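PDB 3PU2: uncharacterized protein from Rhodobacter sphaeroides, which is of unknown function but belongs to the AHA1 family and the SRPBCC superfamily, whose Bet v 1-like folds commonly enclose a hydrophobic ligand cavity. Local coordinates for residues Arg148-Asp151 against Val152-Ala156. Numbering follows the deposited sequence.
Sequences RHLD and VMLAA
Leu150 O takes the amide of Leu154 at 2.9 Å from N to O, a nearly straight bond with an N-H...O angle of 166°. It is one of four successive i to i+4 bonds that carry this last part of the helix, from Arg148 O to Val152 N through to Asp151 O to Ala155 N. On the inward face, Leu150 keeps CG anti to its backbone N (chi1 -177°), and its CD1 branch points at the selenomethionine methyl of Met153 while Leu154 flanks it. CD1 meets that methyl, Met153 CE, at 3.8 Å, because the bend of the Met153 chain at chi3 (82°) turns the methyl in beside it. The same Leu150 CD1 lies 4.1 Å from Leu154 CG. Replacing Leu154 with an alanine would probably open a gap beside Leu150 CD1 and take away one of the apolar contacts on Phe21. Polar ends point elsewhere: Asp151 OD2 forms a salt bridge with Arg19, and His149 ND1 bonds to Trp41 O while its ring stacks with Phe43. The C-terminal end of helix 139-156 thus rests through Leu150 and Met153 on helix 25-33 and Trp41, with Leu150, Asp151 and Leu154 touching Phe21 of strand 14-21, consistent with the C-terminal helix of a helix-grip (Bet v 1-like) fold, which packs against the antiparallel sheet.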
# COMPACT_ATOMS: atom_id res chain seq x y z
N ARG A 148 0.18 3.16 11.14
CA ARG A 148 0.61 3.61 12.46
C ARG A 148 2.13 3.76 12.40
O ARG A 148 2.69 4.74 12.87
CB ARG A 148 0.20 2.59 13.52
CG ARG A 148 0.14 3.15 14.92
CD ARG A 148 -0.57 2.21 15.88
NE ARG A 148 -2.00 2.08 15.59
CZ ARG A 148 -2.55 1.07 14.93
NH1 ARG A 148 -1.79 0.07 14.49
NH2 ARG A 148 -3.86 1.04 14.72
N HIS A 149 2.80 2.78 11.80
CA HIS A 149 4.25 2.83 11.64
C HIS A 149 4.63 4.10 10.88
O HIS A 149 5.59 4.79 11.24
CB HIS A 149 4.74 1.64 10.84
CG HIS A 149 4.60 0.33 11.54
ND1 HIS A 149 4.50 -0.87 10.87
CD2 HIS A 149 4.57 0.03 12.86
CE1 HIS A 149 4.43 -1.85 11.75
NE2 HIS A 149 4.47 -1.33 12.96
N LEU A 150 3.88 4.36 9.80
CA LEU A 150 4.12 5.51 8.95
C LEU A 150 3.96 6.81 9.71
O LEU A 150 4.70 7.77 9.49
CB LEU A 150 3.19 5.47 7.74
CG LEU A 150 3.35 6.57 6.68
CD1 LEU A 150 4.83 6.75 6.34
CD2 LEU A 150 2.54 6.21 5.44
N ASP A 151 2.98 6.84 10.62
CA ASP A 151 2.76 8.03 11.42
C ASP A 151 4.02 8.38 12.21
O ASP A 151 4.50 9.51 12.15
CB ASP A 151 1.60 7.83 12.40
CG ASP A 151 0.24 8.13 11.79
OD1 ASP A 151 0.16 9.01 10.91
OD2 ASP A 151 -0.76 7.50 12.22
N VAL A 152 4.55 7.39 12.93
CA VAL A 152 5.75 7.57 13.75
C VAL A 152 6.97 8.02 12.96
O VAL A 152 7.80 8.79 13.46
CB VAL A 152 6.12 6.25 14.49
CG1 VAL A 152 7.30 6.47 15.42
CG2 VAL A 152 4.93 5.76 15.28
N MSE A 153 7.08 7.54 11.73
CA MSE A 153 8.20 7.88 10.89
C MSE A 153 8.07 9.32 10.40
O MSE A 153 9.03 10.08 10.43
CB MSE A 153 8.29 6.92 9.71
CG MSE A 153 9.56 7.04 8.91
SE MSE A 153 9.32 6.35 7.13
CE MSE A 153 8.50 7.90 6.36
N LEU A 154 6.87 9.69 9.96
CA LEU A 154 6.64 11.06 9.49
C LEU A 154 7.01 12.04 10.61
O LEU A 154 7.78 12.98 10.39
CB LEU A 154 5.18 11.24 9.07
CG LEU A 154 4.89 10.57 7.72
CD1 LEU A 154 3.43 10.70 7.36
CD2 LEU A 154 5.77 11.21 6.64
N ALA A 155 6.47 11.80 11.80
CA ALA A 155 6.71 12.63 12.98
C ALA A 155 8.19 12.71 13.36
O ALA A 155 8.68 13.78 13.75
CB ALA A 155 5.90 12.11 14.16
N ALA A 156 8.91 11.60 13.26
CA ALA A 156 10.33 11.60 13.59
C ALA A 156 11.13 12.38 12.53
O ALA A 156 12.33 12.62 12.69
CB ALA A 156 10.85 10.16 13.70